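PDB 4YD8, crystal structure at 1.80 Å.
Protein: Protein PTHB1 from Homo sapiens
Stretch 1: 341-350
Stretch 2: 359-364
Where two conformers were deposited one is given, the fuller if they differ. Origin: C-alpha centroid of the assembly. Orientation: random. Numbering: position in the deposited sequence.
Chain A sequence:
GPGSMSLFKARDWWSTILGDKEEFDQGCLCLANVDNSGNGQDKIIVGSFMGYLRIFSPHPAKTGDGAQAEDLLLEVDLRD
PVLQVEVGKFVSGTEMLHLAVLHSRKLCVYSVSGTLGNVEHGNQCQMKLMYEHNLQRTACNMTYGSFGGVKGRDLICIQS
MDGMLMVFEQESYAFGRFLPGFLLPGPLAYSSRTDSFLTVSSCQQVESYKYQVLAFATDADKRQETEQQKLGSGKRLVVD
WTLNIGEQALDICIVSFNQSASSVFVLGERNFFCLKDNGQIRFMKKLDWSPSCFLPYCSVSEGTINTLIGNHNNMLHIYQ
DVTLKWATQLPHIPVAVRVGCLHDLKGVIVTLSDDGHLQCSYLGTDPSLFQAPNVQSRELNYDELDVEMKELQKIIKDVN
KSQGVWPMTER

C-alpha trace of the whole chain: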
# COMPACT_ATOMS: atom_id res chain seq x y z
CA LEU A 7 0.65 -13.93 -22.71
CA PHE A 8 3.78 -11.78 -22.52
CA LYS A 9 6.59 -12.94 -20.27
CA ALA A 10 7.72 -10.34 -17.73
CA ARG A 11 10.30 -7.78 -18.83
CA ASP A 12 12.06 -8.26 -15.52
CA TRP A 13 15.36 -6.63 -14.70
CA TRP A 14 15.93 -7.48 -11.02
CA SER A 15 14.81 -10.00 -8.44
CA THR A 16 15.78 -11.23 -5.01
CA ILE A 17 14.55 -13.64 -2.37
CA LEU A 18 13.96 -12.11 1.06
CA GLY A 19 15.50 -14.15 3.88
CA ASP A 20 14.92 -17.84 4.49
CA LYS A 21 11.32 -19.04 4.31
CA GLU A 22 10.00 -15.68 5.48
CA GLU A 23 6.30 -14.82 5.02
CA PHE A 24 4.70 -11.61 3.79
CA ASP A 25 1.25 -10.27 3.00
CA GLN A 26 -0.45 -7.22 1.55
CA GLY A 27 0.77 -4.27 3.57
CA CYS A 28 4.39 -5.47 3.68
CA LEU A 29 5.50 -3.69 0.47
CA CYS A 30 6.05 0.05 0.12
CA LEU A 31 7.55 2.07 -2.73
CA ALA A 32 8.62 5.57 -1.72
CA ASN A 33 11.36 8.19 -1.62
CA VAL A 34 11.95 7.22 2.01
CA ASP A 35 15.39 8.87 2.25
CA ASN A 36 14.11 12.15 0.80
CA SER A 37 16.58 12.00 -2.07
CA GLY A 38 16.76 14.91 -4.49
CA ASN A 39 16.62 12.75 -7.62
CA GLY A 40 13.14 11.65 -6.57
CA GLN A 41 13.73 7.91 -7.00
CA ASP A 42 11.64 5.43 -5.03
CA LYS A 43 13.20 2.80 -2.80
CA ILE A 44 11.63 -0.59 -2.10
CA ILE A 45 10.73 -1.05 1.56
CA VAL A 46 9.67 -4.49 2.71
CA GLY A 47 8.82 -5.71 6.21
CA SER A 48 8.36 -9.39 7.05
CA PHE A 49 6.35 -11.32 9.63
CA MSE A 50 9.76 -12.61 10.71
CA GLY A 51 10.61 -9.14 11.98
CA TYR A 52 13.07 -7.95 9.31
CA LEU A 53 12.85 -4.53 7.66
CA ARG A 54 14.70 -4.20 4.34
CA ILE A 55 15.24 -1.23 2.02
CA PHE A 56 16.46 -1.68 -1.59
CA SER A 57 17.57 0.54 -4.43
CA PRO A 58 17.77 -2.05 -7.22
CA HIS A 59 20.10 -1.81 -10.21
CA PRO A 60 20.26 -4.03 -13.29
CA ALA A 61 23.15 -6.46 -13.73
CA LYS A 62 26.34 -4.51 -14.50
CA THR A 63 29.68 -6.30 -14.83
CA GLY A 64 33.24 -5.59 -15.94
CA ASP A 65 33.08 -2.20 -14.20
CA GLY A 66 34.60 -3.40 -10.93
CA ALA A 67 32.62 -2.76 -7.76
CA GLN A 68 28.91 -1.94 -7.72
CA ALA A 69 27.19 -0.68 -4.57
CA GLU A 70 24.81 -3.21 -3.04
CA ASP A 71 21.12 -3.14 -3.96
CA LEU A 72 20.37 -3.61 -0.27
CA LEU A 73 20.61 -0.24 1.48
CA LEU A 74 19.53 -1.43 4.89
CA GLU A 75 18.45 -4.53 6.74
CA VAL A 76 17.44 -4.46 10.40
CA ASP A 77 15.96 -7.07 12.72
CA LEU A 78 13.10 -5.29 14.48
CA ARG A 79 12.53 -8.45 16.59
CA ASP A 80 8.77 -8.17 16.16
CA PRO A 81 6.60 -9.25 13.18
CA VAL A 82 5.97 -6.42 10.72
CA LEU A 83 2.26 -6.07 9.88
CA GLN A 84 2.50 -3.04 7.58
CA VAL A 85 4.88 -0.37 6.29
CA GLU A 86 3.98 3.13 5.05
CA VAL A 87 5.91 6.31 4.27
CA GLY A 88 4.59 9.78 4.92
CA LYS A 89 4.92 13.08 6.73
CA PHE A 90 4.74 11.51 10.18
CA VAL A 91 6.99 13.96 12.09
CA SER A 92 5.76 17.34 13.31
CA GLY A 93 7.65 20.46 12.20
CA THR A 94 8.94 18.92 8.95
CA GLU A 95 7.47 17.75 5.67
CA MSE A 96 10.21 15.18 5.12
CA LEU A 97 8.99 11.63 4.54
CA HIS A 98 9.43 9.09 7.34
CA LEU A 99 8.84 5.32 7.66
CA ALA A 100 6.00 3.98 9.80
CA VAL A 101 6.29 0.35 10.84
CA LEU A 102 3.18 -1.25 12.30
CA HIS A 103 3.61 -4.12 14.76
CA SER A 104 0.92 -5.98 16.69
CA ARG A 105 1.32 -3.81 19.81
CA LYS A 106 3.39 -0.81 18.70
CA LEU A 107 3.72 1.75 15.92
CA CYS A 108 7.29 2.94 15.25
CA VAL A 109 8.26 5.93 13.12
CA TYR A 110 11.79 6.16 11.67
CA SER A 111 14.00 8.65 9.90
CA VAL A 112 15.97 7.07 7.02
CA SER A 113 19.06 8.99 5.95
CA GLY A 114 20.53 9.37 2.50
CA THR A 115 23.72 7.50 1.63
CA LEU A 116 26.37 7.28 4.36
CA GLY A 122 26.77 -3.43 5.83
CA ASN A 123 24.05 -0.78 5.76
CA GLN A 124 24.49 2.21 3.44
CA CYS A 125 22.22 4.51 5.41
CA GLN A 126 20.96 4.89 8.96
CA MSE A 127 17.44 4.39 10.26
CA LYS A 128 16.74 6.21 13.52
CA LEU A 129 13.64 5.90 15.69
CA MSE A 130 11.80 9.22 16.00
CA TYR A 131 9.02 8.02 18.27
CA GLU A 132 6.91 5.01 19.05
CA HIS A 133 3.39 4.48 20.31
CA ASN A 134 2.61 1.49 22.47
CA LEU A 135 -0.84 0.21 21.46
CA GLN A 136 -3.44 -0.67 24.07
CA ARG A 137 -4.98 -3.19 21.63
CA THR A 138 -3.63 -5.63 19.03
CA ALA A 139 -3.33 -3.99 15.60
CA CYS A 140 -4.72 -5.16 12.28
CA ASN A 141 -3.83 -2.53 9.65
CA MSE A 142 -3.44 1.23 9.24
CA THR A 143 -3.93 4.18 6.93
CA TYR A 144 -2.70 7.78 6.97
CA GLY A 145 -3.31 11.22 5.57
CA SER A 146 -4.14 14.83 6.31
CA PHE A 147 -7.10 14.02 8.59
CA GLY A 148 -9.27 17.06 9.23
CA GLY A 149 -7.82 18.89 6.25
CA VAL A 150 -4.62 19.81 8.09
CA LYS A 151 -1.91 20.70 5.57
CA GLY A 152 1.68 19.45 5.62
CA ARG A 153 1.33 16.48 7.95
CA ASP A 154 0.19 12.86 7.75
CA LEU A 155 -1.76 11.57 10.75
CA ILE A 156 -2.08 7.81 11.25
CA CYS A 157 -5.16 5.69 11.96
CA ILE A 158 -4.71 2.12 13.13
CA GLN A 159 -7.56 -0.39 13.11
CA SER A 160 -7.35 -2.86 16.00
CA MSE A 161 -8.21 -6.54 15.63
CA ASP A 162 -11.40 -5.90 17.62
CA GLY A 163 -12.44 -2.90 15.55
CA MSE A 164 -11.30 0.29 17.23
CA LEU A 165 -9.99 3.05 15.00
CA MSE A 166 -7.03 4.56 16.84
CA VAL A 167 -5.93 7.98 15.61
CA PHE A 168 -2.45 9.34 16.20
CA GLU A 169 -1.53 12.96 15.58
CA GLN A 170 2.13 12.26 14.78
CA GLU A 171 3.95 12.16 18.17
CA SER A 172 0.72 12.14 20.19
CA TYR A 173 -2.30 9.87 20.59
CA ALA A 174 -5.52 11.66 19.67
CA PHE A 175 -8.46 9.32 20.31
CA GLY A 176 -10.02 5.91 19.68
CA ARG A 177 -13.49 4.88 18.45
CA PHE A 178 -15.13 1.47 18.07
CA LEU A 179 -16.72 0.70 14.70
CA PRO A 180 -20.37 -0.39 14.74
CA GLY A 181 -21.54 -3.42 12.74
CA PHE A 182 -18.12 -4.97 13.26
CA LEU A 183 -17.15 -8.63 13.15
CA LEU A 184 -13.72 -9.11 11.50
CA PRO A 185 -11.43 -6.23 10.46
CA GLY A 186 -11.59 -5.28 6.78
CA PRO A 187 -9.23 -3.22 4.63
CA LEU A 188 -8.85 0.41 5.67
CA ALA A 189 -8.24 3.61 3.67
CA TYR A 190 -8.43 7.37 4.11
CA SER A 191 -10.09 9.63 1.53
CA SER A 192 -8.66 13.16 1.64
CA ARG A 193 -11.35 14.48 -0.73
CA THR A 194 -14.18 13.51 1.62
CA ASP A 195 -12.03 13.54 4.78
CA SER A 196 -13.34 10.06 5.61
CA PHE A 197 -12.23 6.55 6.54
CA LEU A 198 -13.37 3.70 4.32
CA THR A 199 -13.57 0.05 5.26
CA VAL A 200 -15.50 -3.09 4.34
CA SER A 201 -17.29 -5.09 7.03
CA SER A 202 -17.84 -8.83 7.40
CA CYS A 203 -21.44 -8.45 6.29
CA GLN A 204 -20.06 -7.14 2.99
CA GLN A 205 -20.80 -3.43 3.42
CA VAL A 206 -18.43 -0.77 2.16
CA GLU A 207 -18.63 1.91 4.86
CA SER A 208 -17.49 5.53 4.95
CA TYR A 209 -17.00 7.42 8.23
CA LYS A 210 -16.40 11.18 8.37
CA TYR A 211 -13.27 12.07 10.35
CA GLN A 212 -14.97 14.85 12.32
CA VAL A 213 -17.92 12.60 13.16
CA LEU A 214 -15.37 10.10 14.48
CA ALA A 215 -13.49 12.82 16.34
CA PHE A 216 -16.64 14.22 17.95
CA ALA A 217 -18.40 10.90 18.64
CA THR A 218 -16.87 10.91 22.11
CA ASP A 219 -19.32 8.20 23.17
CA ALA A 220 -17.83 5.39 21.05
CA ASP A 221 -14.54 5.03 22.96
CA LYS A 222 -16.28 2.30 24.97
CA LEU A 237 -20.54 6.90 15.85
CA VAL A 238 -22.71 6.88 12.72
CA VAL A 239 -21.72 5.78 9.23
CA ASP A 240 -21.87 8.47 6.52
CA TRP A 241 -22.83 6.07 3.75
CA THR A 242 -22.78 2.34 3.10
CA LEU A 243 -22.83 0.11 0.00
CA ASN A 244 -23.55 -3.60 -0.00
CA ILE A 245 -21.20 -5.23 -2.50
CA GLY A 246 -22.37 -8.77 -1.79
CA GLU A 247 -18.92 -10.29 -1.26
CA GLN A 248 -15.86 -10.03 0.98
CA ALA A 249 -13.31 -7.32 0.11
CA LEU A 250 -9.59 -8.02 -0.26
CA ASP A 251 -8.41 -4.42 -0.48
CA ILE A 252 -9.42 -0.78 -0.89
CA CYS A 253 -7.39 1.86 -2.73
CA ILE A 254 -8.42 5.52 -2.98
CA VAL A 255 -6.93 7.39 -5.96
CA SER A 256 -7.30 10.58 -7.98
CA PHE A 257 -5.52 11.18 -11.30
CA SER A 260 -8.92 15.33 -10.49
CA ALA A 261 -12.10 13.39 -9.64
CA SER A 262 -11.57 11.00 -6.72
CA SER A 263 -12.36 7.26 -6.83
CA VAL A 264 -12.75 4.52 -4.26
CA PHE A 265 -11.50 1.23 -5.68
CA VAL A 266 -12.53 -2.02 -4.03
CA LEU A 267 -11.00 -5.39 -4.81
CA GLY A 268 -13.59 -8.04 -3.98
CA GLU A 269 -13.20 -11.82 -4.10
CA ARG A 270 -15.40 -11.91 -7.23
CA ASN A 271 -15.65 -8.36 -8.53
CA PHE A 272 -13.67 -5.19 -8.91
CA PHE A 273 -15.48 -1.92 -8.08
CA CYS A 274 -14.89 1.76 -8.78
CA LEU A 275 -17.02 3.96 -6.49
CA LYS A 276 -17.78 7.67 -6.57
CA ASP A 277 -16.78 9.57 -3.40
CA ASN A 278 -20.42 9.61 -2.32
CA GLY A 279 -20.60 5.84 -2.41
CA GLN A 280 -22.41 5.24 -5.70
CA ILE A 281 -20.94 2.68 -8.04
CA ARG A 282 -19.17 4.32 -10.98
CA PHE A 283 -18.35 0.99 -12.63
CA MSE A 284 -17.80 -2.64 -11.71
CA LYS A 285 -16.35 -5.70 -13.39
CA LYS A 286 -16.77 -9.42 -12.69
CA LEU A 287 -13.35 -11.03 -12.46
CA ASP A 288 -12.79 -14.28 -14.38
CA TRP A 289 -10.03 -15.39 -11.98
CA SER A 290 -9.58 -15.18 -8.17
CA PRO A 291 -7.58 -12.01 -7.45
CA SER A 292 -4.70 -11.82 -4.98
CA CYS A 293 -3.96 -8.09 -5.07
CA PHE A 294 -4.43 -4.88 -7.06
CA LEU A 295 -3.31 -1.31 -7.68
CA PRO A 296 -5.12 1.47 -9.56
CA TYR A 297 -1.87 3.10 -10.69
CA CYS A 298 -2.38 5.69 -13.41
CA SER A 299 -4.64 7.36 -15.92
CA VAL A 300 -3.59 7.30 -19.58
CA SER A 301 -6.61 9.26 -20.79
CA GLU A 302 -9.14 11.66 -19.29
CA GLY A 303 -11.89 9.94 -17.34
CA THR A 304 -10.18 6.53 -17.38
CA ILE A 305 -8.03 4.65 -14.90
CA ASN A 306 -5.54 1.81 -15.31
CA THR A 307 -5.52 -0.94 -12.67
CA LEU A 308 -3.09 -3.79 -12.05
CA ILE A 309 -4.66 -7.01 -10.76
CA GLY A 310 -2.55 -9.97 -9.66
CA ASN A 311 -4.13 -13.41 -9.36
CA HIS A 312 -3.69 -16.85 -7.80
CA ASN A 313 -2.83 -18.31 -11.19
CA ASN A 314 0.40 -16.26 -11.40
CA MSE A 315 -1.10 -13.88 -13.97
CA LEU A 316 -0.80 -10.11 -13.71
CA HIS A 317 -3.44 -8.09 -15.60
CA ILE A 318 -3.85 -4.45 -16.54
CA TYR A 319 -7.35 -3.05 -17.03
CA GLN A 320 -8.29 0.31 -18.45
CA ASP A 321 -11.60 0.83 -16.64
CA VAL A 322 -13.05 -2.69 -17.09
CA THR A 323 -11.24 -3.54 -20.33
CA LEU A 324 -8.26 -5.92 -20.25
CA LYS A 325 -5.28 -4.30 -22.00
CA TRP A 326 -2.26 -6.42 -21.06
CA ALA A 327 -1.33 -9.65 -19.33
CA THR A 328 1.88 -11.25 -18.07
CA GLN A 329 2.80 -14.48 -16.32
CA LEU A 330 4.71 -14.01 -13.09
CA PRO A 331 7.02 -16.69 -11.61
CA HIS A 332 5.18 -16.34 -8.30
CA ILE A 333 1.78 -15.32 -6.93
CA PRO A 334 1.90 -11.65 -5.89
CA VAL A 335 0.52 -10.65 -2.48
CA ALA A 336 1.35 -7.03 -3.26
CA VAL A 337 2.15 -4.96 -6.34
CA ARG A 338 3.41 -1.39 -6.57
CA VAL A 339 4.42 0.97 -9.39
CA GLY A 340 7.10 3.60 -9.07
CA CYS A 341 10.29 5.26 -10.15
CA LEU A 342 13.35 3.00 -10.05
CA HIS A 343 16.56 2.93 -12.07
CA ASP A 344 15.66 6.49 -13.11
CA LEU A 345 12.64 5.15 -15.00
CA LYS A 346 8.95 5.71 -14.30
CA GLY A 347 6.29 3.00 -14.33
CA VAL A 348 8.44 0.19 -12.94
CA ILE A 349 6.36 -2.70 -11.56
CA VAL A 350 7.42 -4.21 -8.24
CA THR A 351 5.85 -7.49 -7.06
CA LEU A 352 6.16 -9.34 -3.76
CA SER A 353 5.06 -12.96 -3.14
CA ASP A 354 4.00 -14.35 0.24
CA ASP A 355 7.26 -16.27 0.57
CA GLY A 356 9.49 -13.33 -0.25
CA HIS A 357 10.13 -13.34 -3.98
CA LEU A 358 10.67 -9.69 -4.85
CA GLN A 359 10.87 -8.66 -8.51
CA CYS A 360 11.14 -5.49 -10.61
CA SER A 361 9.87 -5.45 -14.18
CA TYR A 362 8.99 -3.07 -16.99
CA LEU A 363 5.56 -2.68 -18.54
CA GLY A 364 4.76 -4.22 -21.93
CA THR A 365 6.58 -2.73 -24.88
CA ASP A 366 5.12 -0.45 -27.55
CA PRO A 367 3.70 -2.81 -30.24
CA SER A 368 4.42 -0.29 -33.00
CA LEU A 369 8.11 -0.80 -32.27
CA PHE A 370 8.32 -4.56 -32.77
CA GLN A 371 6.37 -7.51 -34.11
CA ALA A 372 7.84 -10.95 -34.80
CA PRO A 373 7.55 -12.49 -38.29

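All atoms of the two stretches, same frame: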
# COMPACT_ATOMS: atom_id res chain seq x y z
N CYS A 341 9.13 4.80 -9.42
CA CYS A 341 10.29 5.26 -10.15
C CYS A 341 11.57 4.62 -9.62
O CYS A 341 12.01 4.93 -8.50
CB CYS A 341 10.38 6.78 -10.09
SG CYS A 341 11.75 7.46 -11.02
N LEU A 342 12.15 3.74 -10.41
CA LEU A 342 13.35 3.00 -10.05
C LEU A 342 14.27 3.00 -11.24
O LEU A 342 13.80 3.06 -12.36
CB LEU A 342 13.01 1.56 -9.66
CG LEU A 342 12.00 1.41 -8.50
CD1 LEU A 342 11.50 -0.02 -8.44
CD2 LEU A 342 12.68 1.76 -7.20
N HIS A 343 15.58 2.96 -10.99
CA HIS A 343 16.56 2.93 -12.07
C HIS A 343 16.35 4.12 -13.00
O HIS A 343 16.58 4.04 -14.21
CB HIS A 343 16.47 1.58 -12.82
CG HIS A 343 17.53 1.38 -13.86
ND1 HIS A 343 18.86 1.68 -13.65
CD2 HIS A 343 17.46 0.90 -15.13
CE1 HIS A 343 19.56 1.40 -14.74
NE2 HIS A 343 18.73 0.93 -15.65
N ASP A 344 15.90 5.23 -12.41
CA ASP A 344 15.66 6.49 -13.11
C ASP A 344 14.61 6.38 -14.21
O ASP A 344 14.62 7.17 -15.15
CB ASP A 344 16.96 7.03 -13.70
CG ASP A 344 18.05 7.17 -12.66
OD1 ASP A 344 17.77 7.73 -11.57
OD2 ASP A 344 19.18 6.70 -12.91
N LEU A 345 13.72 5.42 -14.05
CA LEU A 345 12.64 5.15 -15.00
C LEU A 345 11.31 5.18 -14.28
O LEU A 345 11.21 4.68 -13.16
CB LEU A 345 12.84 3.79 -15.67
CG LEU A 345 14.09 3.71 -16.53
CD1 LEU A 345 14.46 2.26 -16.81
CD2 LEU A 345 13.86 4.46 -17.82
N LYS A 346 10.28 5.74 -14.91
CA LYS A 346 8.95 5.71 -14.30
C LYS A 346 8.20 4.44 -14.71
O LYS A 346 8.59 3.76 -15.66
CB LYS A 346 8.14 6.95 -14.67
CG LYS A 346 8.77 8.28 -14.26
CD LYS A 346 7.71 9.38 -14.22
CE LYS A 346 8.29 10.70 -13.74
NZ LYS A 346 9.24 11.29 -14.72
N GLY A 347 7.14 4.13 -13.98
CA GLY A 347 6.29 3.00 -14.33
C GLY A 347 6.92 1.63 -14.17
O GLY A 347 6.54 0.69 -14.88
N VAL A 348 7.87 1.50 -13.25
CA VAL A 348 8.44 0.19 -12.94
C VAL A 348 7.51 -0.59 -12.02
O VAL A 348 7.04 -0.06 -11.02
CB VAL A 348 9.84 0.31 -12.30
CG1 VAL A 348 10.29 -1.04 -11.72
CG2 VAL A 348 10.86 0.84 -13.32
N ILE A 349 7.23 -1.84 -12.37
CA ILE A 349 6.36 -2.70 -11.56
C ILE A 349 7.19 -3.45 -10.53
O ILE A 349 8.21 -4.05 -10.88
CB ILE A 349 5.61 -3.74 -12.42
CG1 ILE A 349 4.67 -3.06 -13.41
CG2 ILE A 349 4.80 -4.72 -11.55
CD1 ILE A 349 3.97 -4.06 -14.32
N VAL A 350 6.76 -3.42 -9.28
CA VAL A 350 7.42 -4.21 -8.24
C VAL A 350 6.40 -5.19 -7.67
O VAL A 350 5.32 -4.78 -7.25
CB VAL A 350 7.97 -3.34 -7.11
CG1 VAL A 350 8.63 -4.21 -6.02
CG2 VAL A 350 8.95 -2.28 -7.66
N GLN A 359 10.46 -8.82 -7.11
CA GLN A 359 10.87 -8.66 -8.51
C GLN A 359 10.51 -7.30 -9.09
O GLN A 359 9.40 -6.79 -8.87
CB GLN A 359 10.25 -9.76 -9.38
CG GLN A 359 10.60 -9.64 -10.88
CD GLN A 359 10.21 -10.87 -11.65
OE1 GLN A 359 9.02 -11.16 -11.82
NE2 GLN A 359 11.20 -11.61 -12.13
N CYS A 360 11.43 -6.72 -9.86
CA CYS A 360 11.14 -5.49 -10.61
C CYS A 360 11.03 -5.82 -12.08
O CYS A 360 11.86 -6.57 -12.62
CB CYS A 360 12.25 -4.44 -10.43
SG CYS A 360 12.50 -3.90 -8.73
N SER A 361 10.03 -5.25 -12.74
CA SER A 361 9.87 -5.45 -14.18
C SER A 361 9.36 -4.19 -14.86
O SER A 361 8.89 -3.25 -14.21
CB SER A 361 8.91 -6.62 -14.44
OG SER A 361 7.66 -6.38 -13.84
N TYR A 362 9.48 -4.17 -16.19
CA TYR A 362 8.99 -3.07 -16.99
C TYR A 362 7.64 -3.44 -17.61
O TYR A 362 7.34 -4.61 -17.83
CB TYR A 362 9.96 -2.71 -18.11
CG TYR A 362 11.37 -2.33 -17.69
CD1 TYR A 362 11.61 -1.19 -16.92
CD2 TYR A 362 12.46 -3.07 -18.12
CE1 TYR A 362 12.91 -0.83 -16.57
CE2 TYR A 362 13.75 -2.71 -17.78
CZ TYR A 362 13.98 -1.60 -17.01
OH TYR A 362 15.27 -1.26 -16.69
N LEU A 363 6.82 -2.43 -17.87
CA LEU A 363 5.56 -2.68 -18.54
C LEU A 363 5.77 -3.24 -19.95
O LEU A 363 6.91 -3.27 -20.46
CB LEU A 363 4.75 -1.39 -18.56
CG LEU A 363 4.31 -1.04 -17.13
CD1 LEU A 363 4.12 0.44 -16.96
CD2 LEU A 363 3.02 -1.77 -16.81
N GLY A 364 4.70 -3.71 -20.57
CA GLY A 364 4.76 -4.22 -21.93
C GLY A 364 5.34 -3.18 -22.86
O GLY A 364 5.25 -1.98 -22.60

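The contact is a short antiparallel strand pairing, held by one pair of backbone hydrogen bonds and extended at its margins by apolar side chains from a tight turn and a loop. The axes of strands 348-350 and 359-362 approach to 4.7 Å, with 151° between their N-to-C directions, and the two stretches together bury 499 Å². Ile-349 and Ser-361 form the hydrogen-bonded pair: Ile-349 N donates to Ser-361 O at 2.9 Å, and Ser-361 N returns the bond to Ile-349 O, also at 2.9 Å, with angles at hydrogen of 153° and 160°. One residue along, Val-350 and Cys-360 form a non-hydrogen-bonded pair, where the CA atoms draw in to 4.6 Å, compared with 5.2 Å between the CA atoms of Ile-349 and Ser-361. Here CA-H...O contacts supplement the ladder: Cys-360 CA lies 3.3 Å from Ile-349 O, and Val-350 CA lies 3.3 Å from Gln-359 O.

Alternation along the strands sorts the side chains. Ile-349 and Ser-361 share one face of the sheet, with Ile-349 CB 3.6 Å from Ser-361 OG; Ile-349, in its m, t rotamer, also carries CD1 to within 3.5 Å of Leu-363 CD2. Val-350 and Cys-360 share the other face, Val-350 CG2 packing 4.0 Å from Cys-360 SG. The same sulfur receives Leu-342, whose CD1 stands 4.0 Å from Cys-360 SG, so two aliphatic side chains meet the sulfur from the same side. Val-348 touches three residues: its CG1 lies 3.6 Å from Ser-361 O and 4.1 Å from Cys-360 CB, and its CG2 lies 4.2 Å from Tyr-362 CE1.

Before the strand, a type I' turn from Leu-342 to Leu-345 folds the chain back on itself. It is closed by Leu-345 N to Leu-342 O at 2.9 Å and Leu-342 N to Leu-345 O at 3.1 Å, and both His-343 and Leu-345 direct their CA-to-CB bonds toward the other stretch. Tyr-362 starts away from stretch 1, but the end of its side chain comes nearer: Leu-345 CD1 lies 3.5 Å from Tyr-362 CE1, and Tyr-362 OH meets the edge of the His-343 ring, 3.4 Å from His-343 CD2.

The chain turns a corner at Lys-346 and Gly-347. Gly-347 has positive phi (68°), a conformation that favours glycine, and Leu-363 CD1 comes to 3.2 Å from Gly-347 O. An ideal CB on Gly-347 would stand a tight 3.4 Å from Leu-363 CD1, so the bare backbone leaves room for this leucine.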